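PDB 2WQF: copper induced nitroreductase D from Lactococcus lactis, which is a copper-induced flavoprotein that probably reduces nitroaromatic compounds with FMN and takes part in defence against oxidative stress. Local coordinates for residues 98-103 / 171-176; 10-15 / 136-141; 66-71 / 154-159. All coordinates share one frame; numbering follows the deposited sequence.

Interaction 1. Residues 98-103 / 171-176; sequences TILFFE and WKLRGQ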
loop_
_atom_site.group_PDB
_atom_site.type_symbol
_atom_site.label_atom_id
_atom_site.label_comp_id
_atom_site.label_asym_id
_atom_site.label_seq_id
_atom_site.Cartn_x
_atom_site.Cartn_y
_atom_site.Cartn_z
ATOM N N THR A 98 -17.966 -8.534 0.730
ATOM C CA THR A 98 -17.321 -7.221 0.613
ATOM C C THR A 98 -16.498 -7.004 1.883
ATOM O O THR A 98 -16.987 -7.177 3.001
ATOM C CB THR A 98 -18.316 -6.051 0.409
ATOM O OG1 THR A 98 -19.129 -6.312 -0.738
ATOM C CG2 THR A 98 -17.599 -4.760 0.166
ATOM N N ILE A 99 -15.240 -6.622 1.706
ATOM C CA ILE A 99 -14.377 -6.259 2.818
ATOM C C ILE A 99 -14.235 -4.743 2.833
ATOM O O ILE A 99 -13.676 -4.160 1.902
ATOM C CB ILE A 99 -13.004 -6.912 2.694
ATOM C CG1 ILE A 99 -13.127 -8.435 2.548
ATOM C CG2 ILE A 99 -12.086 -6.512 3.872
ATOM C CD1 ILE A 99 -11.912 -9.089 1.882
ATOM N N LEU A 100 -14.773 -4.108 3.868
ATOM C CA LEU A 100 -14.682 -2.654 4.022
ATOM C C LEU A 100 -13.486 -2.321 4.891
ATOM O O LEU A 100 -13.350 -2.806 6.009
ATOM C CB LEU A 100 -15.964 -2.074 4.609
ATOM C CG LEU A 100 -17.207 -2.254 3.704
ATOM C CD1 LEU A 100 -17.877 -3.587 3.935
ATOM C CD2 LEU A 100 -18.206 -1.125 3.945
ATOM N N PHE A 101 -12.574 -1.556 4.300
ATOM C CA PHE A 101 -11.345 -1.116 4.932
ATOM C C PHE A 101 -11.493 0.266 5.499
ATOM O O PHE A 101 -11.885 1.172 4.786
ATOM C CB PHE A 101 -10.214 -1.118 3.904
ATOM C CG PHE A 101 -9.760 -2.505 3.502
ATOM C CD1 PHE A 101 -8.764 -3.173 4.207
ATOM C CD2 PHE A 101 -10.355 -3.145 2.423
ATOM C CE1 PHE A 101 -8.353 -4.424 3.813
ATOM C CE2 PHE A 101 -9.936 -4.379 2.015
ATOM C CZ PHE A 101 -8.946 -5.035 2.712
ATOM N N PHE A 102 -11.140 0.416 6.780
ATOM C CA PHE A 102 -11.203 1.686 7.481
ATOM C C PHE A 102 -9.825 1.976 8.087
ATOM O O PHE A 102 -9.013 1.070 8.287
ATOM C CB PHE A 102 -12.217 1.671 8.640
ATOM C CG PHE A 102 -13.607 1.208 8.280
ATOM C CD1 PHE A 102 -14.668 2.102 8.262
ATOM C CD2 PHE A 102 -13.865 -0.130 8.052
ATOM C CE1 PHE A 102 -15.980 1.664 7.965
ATOM C CE2 PHE A 102 -15.143 -0.568 7.740
ATOM C CZ PHE A 102 -16.208 0.316 7.727
ATOM N N GLU A 103 -9.581 3.246 8.403
ATOM C CA GLU A 103 -8.409 3.651 9.170
ATOM C C GLU A 103 -8.910 4.286 10.461
ATOM O O GLU A 103 -9.784 5.176 10.434
ATOM C CB GLU A 103 -7.556 4.647 8.385
ATOM C CG GLU A 103 -6.775 3.985 7.248
ATOM C CD GLU A 103 -5.690 3.044 7.786
ATOM O OE1 GLU A 103 -4.915 3.493 8.662
ATOM O OE2 GLU A 103 -5.623 1.854 7.350
ATOM N N TRP A 171 -13.678 5.019 12.997
ATOM C CA TRP A 171 -13.367 4.254 11.796
ATOM C C TRP A 171 -13.717 5.028 10.518
ATOM O O TRP A 171 -14.885 5.272 10.230
ATOM C CB TRP A 171 -14.097 2.915 11.786
ATOM C CG TRP A 171 -13.610 1.894 12.787
ATOM C CD1 TRP A 171 -12.951 2.128 13.968
ATOM C CD2 TRP A 171 -13.799 0.475 12.710
ATOM N NE1 TRP A 171 -12.710 0.933 14.618
ATOM C CE2 TRP A 171 -13.221 -0.090 13.864
ATOM C CE3 TRP A 171 -14.373 -0.374 11.760
ATOM C CZ2 TRP A 171 -13.211 -1.456 14.088
ATOM C CZ3 TRP A 171 -14.374 -1.731 11.994
ATOM C CH2 TRP A 171 -13.794 -2.261 13.148
ATOM N N LYS A 172 -12.693 5.419 9.766
ATOM C CA LYS A 172 -12.873 6.210 8.550
ATOM C C LYS A 172 -12.773 5.293 7.346
ATOM O O LYS A 172 -11.721 4.726 7.083
ATOM C CB LYS A 172 -11.834 7.310 8.466
ATOM C CG LYS A 172 -11.961 8.188 7.238
ATOM C CD LYS A 172 -10.817 9.180 7.169
ATOM C CE LYS A 172 -10.939 10.114 5.967
ATOM N NZ LYS A 172 -9.771 11.050 5.869
ATOM N N LEU A 173 -13.884 5.130 6.636
ATOM C CA LEU A 173 -13.951 4.195 5.518
ATOM C C LEU A 173 -13.049 4.654 4.384
ATOM O O LEU A 173 -13.111 5.813 3.980
ATOM C CB LEU A 173 -15.412 4.089 5.032
ATOM C CG LEU A 173 -15.667 3.074 3.908
ATOM C CD1 LEU A 173 -15.220 1.662 4.268
ATOM C CD2 LEU A 173 -17.175 3.077 3.596
ATOM N N ARG A 174 -12.240 3.742 3.848
ATOM C CA ARG A 174 -11.319 4.057 2.748
ATOM C C ARG A 174 -11.548 3.304 1.433
ATOM O O ARG A 174 -11.173 3.788 0.369
ATOM C CB ARG A 174 -9.871 3.798 3.160
ATOM C CG ARG A 174 -9.448 4.397 4.466
ATOM C CD ARG A 174 -9.787 5.854 4.601
ATOM N NE ARG A 174 -9.164 6.732 3.615
ATOM C CZ ARG A 174 -9.808 7.657 2.890
ATOM N NH1 ARG A 174 -11.137 7.753 2.900
ATOM N NH2 ARG A 174 -9.136 8.487 2.109
ATOM N N GLY A 175 -12.157 2.138 1.470
ATOM C CA GLY A 175 -12.231 1.296 0.291
ATOM C C GLY A 175 -13.109 0.083 0.568
ATOM O O GLY A 175 -13.285 -0.306 1.723
ATOM N N GLN A 176 -13.668 -0.504 -0.484
ATOM C CA GLN A 176 -14.501 -1.696 -0.368
ATOM C C GLN A 176 -14.049 -2.728 -1.374
ATOM O O GLN A 176 -14.194 -2.560 -2.586
ATOM C CB GLN A 176 -15.983 -1.374 -0.565
ATOM C CG GLN A 176 -16.490 -0.301 0.375
ATOM C CD GLN A 176 -16.293 1.093 -0.190
ATOM O OE1 GLN A 176 -16.737 1.383 -1.294
ATOM N NE2 GLN A 176 -15.647 1.958 0.567
#

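Interaction 2. Residues 10-15 / 136-141; sequences RRTIYA and NVWTAL. With FMN (flavin mononucleotide), chain B.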
loop_
_atom_site.group_PDB
_atom_site.type_symbol
_atom_site.label_atom_id
_atom_site.label_comp_id
_atom_site.label_asym_id
_atom_site.label_seq_id
_atom_site.Cartn_x
_atom_site.Cartn_y
_atom_site.Cartn_z
ATOM N N ARG A 10 -2.793 -11.480 -9.049
ATOM C CA ARG A 10 -3.820 -10.592 -8.511
ATOM C C ARG A 10 -4.263 -9.649 -9.624
ATOM O O ARG A 10 -3.436 -8.945 -10.217
ATOM C CB ARG A 10 -3.306 -9.767 -7.336
ATOM C CG ARG A 10 -4.361 -8.835 -6.740
ATOM C CD ARG A 10 -3.827 -7.495 -6.340
ATOM N NE ARG A 10 -3.141 -6.895 -7.460
ATOM C CZ ARG A 10 -3.725 -6.306 -8.507
ATOM N NH1 ARG A 10 -5.035 -6.090 -8.540
ATOM N NH2 ARG A 10 -2.968 -5.875 -9.505
ATOM N N ARG A 11 -5.559 -9.668 -9.925
ATOM C CA ARG A 11 -6.153 -8.796 -10.924
ATOM C C ARG A 11 -7.521 -8.305 -10.469
ATOM O O ARG A 11 -8.156 -8.884 -9.583
ATOM C CB ARG A 11 -6.307 -9.510 -12.262
ATOM C CG ARG A 11 -4.989 -9.941 -12.909
ATOM C CD ARG A 11 -4.109 -8.775 -13.327
ATOM N NE ARG A 11 -4.809 -7.858 -14.224
ATOM C CZ ARG A 11 -5.016 -8.086 -15.515
ATOM N NH1 ARG A 11 -4.508 -9.166 -16.105
ATOM N NH2 ARG A 11 -5.678 -7.206 -16.221
ATOM N N THR A 12 -7.971 -7.231 -11.106
ATOM C CA THR A 12 -9.341 -6.760 -10.968
ATOM C C THR A 12 -10.276 -7.704 -11.722
ATOM O O THR A 12 -10.175 -7.888 -12.940
ATOM C CB THR A 12 -9.477 -5.323 -11.488
ATOM O OG1 THR A 12 -8.807 -4.432 -10.596
ATOM C CG2 THR A 12 -10.933 -4.909 -11.595
ATOM N N ILE A 13 -11.165 -8.330 -10.967
ATOM C CA ILE A 13 -12.187 -9.205 -11.512
ATOM C C ILE A 13 -13.547 -8.649 -11.166
ATOM O O ILE A 13 -13.914 -8.575 -9.998
ATOM C CB ILE A 13 -12.075 -10.632 -10.907
ATOM C CG1 ILE A 13 -10.671 -11.220 -11.098
ATOM C CG2 ILE A 13 -13.172 -11.555 -11.432
ATOM C CD1 ILE A 13 -10.263 -11.452 -12.537
ATOM N N TYR A 14 -14.290 -8.268 -12.189
ATOM C CA TYR A 14 -15.621 -7.706 -11.996
ATOM C C TYR A 14 -16.715 -8.771 -11.975
ATOM O O TYR A 14 -17.749 -8.571 -11.330
ATOM C CB TYR A 14 -15.932 -6.655 -13.075
ATOM C CG TYR A 14 -15.112 -5.387 -12.883
ATOM C CD1 TYR A 14 -15.212 -4.645 -11.695
ATOM C CD2 TYR A 14 -14.205 -4.962 -13.852
ATOM C CE1 TYR A 14 -14.477 -3.496 -11.510
ATOM C CE2 TYR A 14 -13.455 -3.801 -13.680
ATOM C CZ TYR A 14 -13.584 -3.078 -12.509
ATOM O OH TYR A 14 -12.841 -1.912 -12.346
ATOM N N ALA A 15 -16.491 -9.887 -12.676
ATOM C CA ALA A 15 -17.482 -10.948 -12.784
ATOM C C ALA A 15 -17.234 -11.944 -11.673
ATOM O O ALA A 15 -16.381 -12.843 -11.794
ATOM C CB ALA A 15 -17.409 -11.633 -14.159
ATOM N N ASN A 136 -2.602 -6.351 0.002
ATOM C CA ASN A 136 -2.146 -7.606 0.560
ATOM C C ASN A 136 -3.322 -8.592 0.686
ATOM O O ASN A 136 -3.172 -9.782 0.412
ATOM C CB ASN A 136 -1.377 -7.428 1.899
ATOM C CG ASN A 136 0.071 -7.044 1.685
ATOM O OD1 ASN A 136 0.602 -7.207 0.581
ATOM N ND2 ASN A 136 0.711 -6.517 2.724
ATOM N N VAL A 137 -4.471 -8.099 1.131
ATOM C CA VAL A 137 -5.667 -8.920 1.218
ATOM C C VAL A 137 -6.102 -9.385 -0.179
ATOM O O VAL A 137 -6.387 -10.554 -0.412
ATOM C CB VAL A 137 -6.815 -8.182 1.932
ATOM C CG1 VAL A 137 -8.133 -8.921 1.761
ATOM C CG2 VAL A 137 -6.497 -8.013 3.419
ATOM N N TRP A 138 -6.099 -8.451 -1.106
ATOM C CA TRP A 138 -6.512 -8.709 -2.485
ATOM C C TRP A 138 -5.660 -9.832 -3.086
ATOM O O TRP A 138 -6.174 -10.759 -3.717
ATOM C CB TRP A 138 -6.341 -7.400 -3.267
ATOM C CG TRP A 138 -7.002 -7.272 -4.603
ATOM C CD1 TRP A 138 -7.550 -8.254 -5.369
ATOM C CD2 TRP A 138 -7.128 -6.054 -5.349
ATOM N NE1 TRP A 138 -8.060 -7.703 -6.546
ATOM C CE2 TRP A 138 -7.804 -6.358 -6.539
ATOM C CE3 TRP A 138 -6.767 -4.725 -5.097
ATOM C CZ2 TRP A 138 -8.095 -5.379 -7.493
ATOM C CZ3 TRP A 138 -7.052 -3.763 -6.045
ATOM C CH2 TRP A 138 -7.720 -4.099 -7.224
ATOM N N THR A 139 -4.352 -9.722 -2.912
ATOM C CA THR A 139 -3.441 -10.701 -3.447
ATOM C C THR A 139 -3.581 -12.044 -2.734
ATOM O O THR A 139 -3.528 -13.105 -3.368
ATOM C CB THR A 139 -1.967 -10.200 -3.372
ATOM O OG1 THR A 139 -1.870 -8.934 -4.032
ATOM C CG2 THR A 139 -1.044 -11.195 -4.027
ATOM N N ALA A 140 -3.790 -12.014 -1.419
ATOM C CA ALA A 140 -3.990 -13.253 -0.670
ATOM C C ALA A 140 -5.249 -14.005 -1.170
ATOM O O ALA A 140 -5.261 -15.237 -1.302
ATOM C CB ALA A 140 -4.061 -12.973 0.836
ATOM N N LEU A 141 -6.307 -13.252 -1.439
ATOM C CA LEU A 141 -7.543 -13.826 -1.979
ATOM C C LEU A 141 -7.282 -14.436 -3.365
ATOM O O LEU A 141 -7.774 -15.532 -3.672
ATOM C CB LEU A 141 -8.626 -12.761 -2.051
ATOM C CG LEU A 141 -9.205 -12.272 -0.725
ATOM C CD1 LEU A 141 -10.132 -11.087 -0.960
ATOM C CD2 LEU A 141 -9.927 -13.371 -0.003
HETATM N N1 FMN B . -11.217 -0.079 -9.588
HETATM C C2 FMN B . -12.663 0.177 -9.597
HETATM O O2 FMN B . -13.392 -0.488 -10.297
HETATM N N3 FMN B . -13.167 1.275 -8.825
HETATM C C4 FMN B . -12.357 2.078 -8.042
HETATM O O4 FMN B . -12.855 2.918 -7.345
HETATM C C4A FMN B . -10.911 1.835 -8.052
HETATM N N5 FMN B . -10.068 2.555 -7.392
HETATM C C5A FMN B . -8.691 2.013 -7.153
HETATM C C6 FMN B . -7.844 2.652 -6.094
HETATM C C7 FMN B . -6.643 2.179 -5.785
HETATM C C7M FMN B . -5.820 2.885 -4.730
HETATM C C8 FMN B . -6.142 0.949 -6.511
HETATM C C8M FMN B . -4.802 0.346 -6.126
HETATM C C9 FMN B . -6.869 0.381 -7.480
HETATM C C9A FMN B . -8.230 0.928 -7.827
HETATM N N10 FMN B . -9.046 0.373 -8.861
HETATM C C10 FMN B . -10.406 0.690 -8.873
HETATM C "C1'" FMN B . -8.583 -0.744 -9.673
HETATM C "C2'" FMN B . -7.515 -0.288 -10.664
HETATM O "O2'" FMN B . -8.129 0.428 -11.704
HETATM C "C3'" FMN B . -6.778 -1.536 -11.158
HETATM O "O3'" FMN B . -6.084 -2.029 -10.028
HETATM C "C4'" FMN B . -5.766 -1.175 -12.259
HETATM O "O4'" FMN B . -6.449 -0.788 -13.442
HETATM C "C5'" FMN B . -4.820 -2.333 -12.574
HETATM O "O5'" FMN B . -5.593 -3.460 -12.964
HETATM P P FMN B . -5.489 -4.849 -12.115
HETATM O O1P FMN B . -4.074 -5.253 -12.010
HETATM O O2P FMN B . -6.115 -4.593 -10.691
HETATM O O3P FMN B . -6.359 -5.896 -12.936
#

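Interaction 3. Residues 66-71 / 154-159; sequences PELKAA and NPLIDE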
loop_
_atom_site.group_PDB
_atom_site.type_symbol
_atom_site.label_atom_id
_atom_site.label_comp_id
_atom_site.label_asym_id
_atom_site.label_seq_id
_atom_site.Cartn_x
_atom_site.Cartn_y
_atom_site.Cartn_z
ATOM N N PRO A 66 -29.556 2.817 -2.588
ATOM C CA PRO A 66 -30.320 4.016 -2.212
ATOM C C PRO A 66 -29.460 5.274 -2.027
ATOM O O PRO A 66 -29.899 6.352 -2.417
ATOM C CB PRO A 66 -30.980 3.616 -0.888
ATOM C CG PRO A 66 -30.969 2.120 -0.883
ATOM C CD PRO A 66 -29.753 1.719 -1.628
ATOM N N GLU A 67 -28.271 5.149 -1.444
ATOM C CA GLU A 67 -27.405 6.311 -1.233
ATOM C C GLU A 67 -26.940 6.895 -2.564
ATOM O O GLU A 67 -26.857 8.120 -2.719
ATOM C CB GLU A 67 -26.190 5.938 -0.376
ATOM C CG GLU A 67 -26.522 5.613 1.085
ATOM C CD GLU A 67 -26.757 6.850 1.921
ATOM O OE1 GLU A 67 -26.703 7.965 1.359
ATOM O OE2 GLU A 67 -26.983 6.710 3.141
ATOM N N LEU A 68 -26.639 6.012 -3.515
ATOM C CA LEU A 68 -26.222 6.419 -4.848
ATOM C C LEU A 68 -27.379 7.103 -5.589
ATOM O O LEU A 68 -27.202 8.160 -6.208
ATOM C CB LEU A 68 -25.729 5.194 -5.624
ATOM C CG LEU A 68 -24.679 5.414 -6.707
ATOM C CD1 LEU A 68 -23.525 6.220 -6.181
ATOM C CD2 LEU A 68 -24.186 4.069 -7.237
ATOM N N LYS A 69 -28.574 6.527 -5.507
ATOM C CA LYS A 69 -29.739 7.100 -6.185
ATOM C C LYS A 69 -30.055 8.474 -5.621
ATOM O O LYS A 69 -30.340 9.411 -6.367
ATOM C CB LYS A 69 -30.961 6.188 -6.029
ATOM C CG LYS A 69 -32.253 6.747 -6.632
ATOM C CD LYS A 69 -33.380 5.722 -6.564
ATOM C CE LYS A 69 -34.690 6.287 -7.077
ATOM N NZ LYS A 69 -35.244 7.301 -6.133
ATOM N N ALA A 70 -30.008 8.591 -4.299
ATOM C CA ALA A 70 -30.327 9.851 -3.650
ATOM C C ALA A 70 -29.284 10.891 -4.056
ATOM O O ALA A 70 -29.616 12.046 -4.317
ATOM C CB ALA A 70 -30.368 9.672 -2.140
ATOM N N ALA A 71 -28.026 10.469 -4.135
ATOM C CA ALA A 71 -26.939 11.371 -4.495
ATOM C C ALA A 71 -27.022 11.801 -5.963
ATOM O O ALA A 71 -26.584 12.895 -6.319
ATOM C CB ALA A 71 -25.596 10.720 -4.211
ATOM N N ASN A 154 -17.264 5.341 -0.444
ATOM C CA ASN A 154 -16.998 6.324 0.601
ATOM C C ASN A 154 -16.804 7.695 -0.064
ATOM O O ASN A 154 -16.225 7.754 -1.175
ATOM C CB ASN A 154 -15.742 5.924 1.384
ATOM C CG ASN A 154 -14.559 5.632 0.473
ATOM O OD1 ASN A 154 -14.561 4.643 -0.249
ATOM N ND2 ASN A 154 -13.585 6.526 0.445
ATOM N N PRO A 155 -17.259 8.792 0.589
ATOM C CA PRO A 155 -17.889 8.830 1.916
ATOM C C PRO A 155 -19.404 8.668 1.901
ATOM O O PRO A 155 -20.009 8.792 2.945
ATOM C CB PRO A 155 -17.578 10.250 2.413
ATOM C CG PRO A 155 -17.017 11.001 1.265
ATOM C CD PRO A 155 -17.092 10.153 0.041
ATOM N N LEU A 156 -19.994 8.392 0.744
ATOM C CA LEU A 156 -21.448 8.376 0.596
ATOM C C LEU A 156 -22.125 7.402 1.552
ATOM O O LEU A 156 -23.171 7.712 2.132
ATOM C CB LEU A 156 -21.813 8.027 -0.851
ATOM C CG LEU A 156 -21.892 9.173 -1.860
ATOM C CD1 LEU A 156 -20.621 10.017 -1.858
ATOM C CD2 LEU A 156 -22.172 8.604 -3.247
ATOM N N ILE A 157 -21.528 6.218 1.717
ATOM C CA ILE A 157 -22.148 5.142 2.493
ATOM C C ILE A 157 -21.667 5.056 3.928
ATOM O O ILE A 157 -22.135 4.204 4.675
ATOM C CB ILE A 157 -21.930 3.772 1.829
ATOM C CG1 ILE A 157 -20.448 3.402 1.819
ATOM C CG2 ILE A 157 -22.480 3.797 0.397
ATOM C CD1 ILE A 157 -20.204 1.995 1.318
ATOM N N ASP A 158 -20.756 5.944 4.318
ATOM C CA ASP A 158 -20.075 5.830 5.613
ATOM C C ASP A 158 -21.035 5.771 6.810
ATOM O O ASP A 158 -20.896 4.909 7.679
ATOM C CB ASP A 158 -19.134 7.022 5.842
ATOM C CG ASP A 158 -17.952 7.041 4.911
ATOM O OD1 ASP A 158 -17.986 6.378 3.861
ATOM O OD2 ASP A 158 -16.970 7.740 5.252
ATOM N N GLU A 159 -21.953 6.733 6.880
ATOM C CA GLU A 159 -22.910 6.827 7.987
ATOM C C GLU A 159 -23.777 5.573 8.104
ATOM O O GLU A 159 -23.981 5.050 9.196
ATOM C CB GLU A 159 -23.824 8.056 7.812
HETATM O O HOH W 1 -24.510 10.007 2.156
#

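Interaction 1. Residues 98-103 / 171-176
The ring of F102 is covered on both faces by side chains of strand 171-182, a clear example of how one antiparallel neighbour can enclose an aromatic group. Over one face stands CD1 of L173, 3.9 Å from the centroid of the F102 ring, in a CH-pi contact. Over the opposite face, displaced toward the rim, lies CE3 of W171, 3.8 Å from F102 CD2; the phenyl and the six-membered ring of the indole form an oblique pair with their planes at 54°. CG of L173 is anti to the backbone N (chi1 -176°), and chi2 (57°) then sets CD1 over the ring; the same methyl also rests against L100 CB at 3.8 Å. On that side of the sheet the row continues with the aliphatic part of Q176, whose CG meets CG of L100 while its CB lies beside CG2 of T98. Its OE1 takes a bond from Y153 N.

The other side carries F101, E103 and R174. E103 and R174 touch through their hydrocarbon parts, CG to CG at 3.9 Å, and their charged ends have separate partners: E103 OE1 is bonded to T45 and S126, while R174 gives NH1 to the carbonyl of L173 and forms a salt bridge with E127.

Between these two side-chain layers lies a classic beta bulge, R174 and G175 both facing F101. R174 N reaches F101 O at 2.8 Å, nearly straight and in the carbonyl plane, whereas the bond from G175 N to F101 O is weak, at 3.5 Å. The chemistry is thus divided: backbone bonds set the bulged pairing, CH-pi and van der Waals packing round F102 holds the L100, L173 and Q176 side, hydroxyls meet the E103 carboxylate, and E127 probably balances the charge of R174.

Interaction 2. Residues 10-15 / 136-141
R10 lies over W138, and through this pair the FMN-binding loop that follows helix 3-9 in the nitroreductase fold is fastened to helix 121-143. The case illustrates how one arginine can serve an aromatic ring and a phosphate.

The contacts with the indole face come first. R10 CG lies over the five-membered ring of W138, 3.7 Å from its centroid, a CH-pi contact, and CZ of R10 stands over the six-membered ring at 4.5 Å from its centroid, a cation-pi pair. The guanidinium is not laid flat on the indole: the two planes are 76° apart, and NH1 points down at the ring, 3.3 Å from W138 CZ2. The chain leaves toward the helix, and chi1 (-179°) puts CG, anti to the backbone N, over the indole. CD passes T139 OG1, already bonded to V135 O. P38 of the second subunit also packs on R10.

Hydrogen bonds to the phosphate form the second group. O2P of FMN is held by R10 NH1 and by OG1 of T12, O1P by R10 NH2, and O3P by both R11 NE and the backbone N of T12. The positive charges of R10 and R11 would balance much of the phosphate charge. K189, like Q151 and H152, is also hydrogen-bonded to FMN.

One hydrogen bond joins the two segments: W138 NE1 gives its hydrogen to R11 O at 3.3 Å, from above the carbonyl plane, bent to 139° at the hydrogen; A148 O is a second, weak partner. At the indole edge, T12 OG1 comes within 3.3 Å of W138 CZ2.

Farther along, T12 CG2 lies over one face of the Y14 ring, toward its rim, and Y14 OH donates to O2 of the isoalloxazine at 2.6 Å.

Interaction 3. Residues 66-71 / 154-159
L156 reaches across to L68 and A71 from a type I beta turn, P155 to D158, that leads into helix 158-164; the partner is an outer turn of helix 53-73. The pair is an instructive surface contact, part apolar and part water-bridged.

On the apolar side a single methyl does the work. CD2 of L156 touches CD1 of L68 at 4.0 Å, the two side chains meeting at a slant, and CB of A71 at 4.1 Å. I157, the buried member, only brushes E67 CB with its CG2 and sends the rest of its side chain inward, against I63 and V64 of helix 53-73 and L173.

The other side is looser and mediated by solvent. E67 OE1 and L156 O, both acceptors, stand 3.6 Å apart, and a water gives one hydrogen to each. The glutamate chain is bent at chi2 (-78°), which brings CD to 3.7 Å from L156 O. An alanine at E67 would keep the brush with I157 but would probably leave the water without its second acceptor and open a gap beside the turn. The water lies 2.7 Å from L156 O and 3.1 Å from E67 OE1.

Interaction 1 is the middle member, its centre about 16 Å from that of interaction 2 and about 14 Å from that of interaction 3. Toward interaction 2 the join is apolar: I99 CD1 meets V137 CG1 at 3.8 Å, so the sheet backs the helix that carries W138. Toward interaction 3 it is partly polar, Q176 NE2 lying 3.0 Å from N154 OD1 in a probable hydrogen bond, with L173 packing against D158. Interactions 2 and 3 do not touch; their nearest atoms are about 13 Å apart. The cofactor orders them too: 10-15 / 136-141 binds FMN, and the nearest side-chain atoms of Q176 and L68 lie about 7 and 11 Å from it.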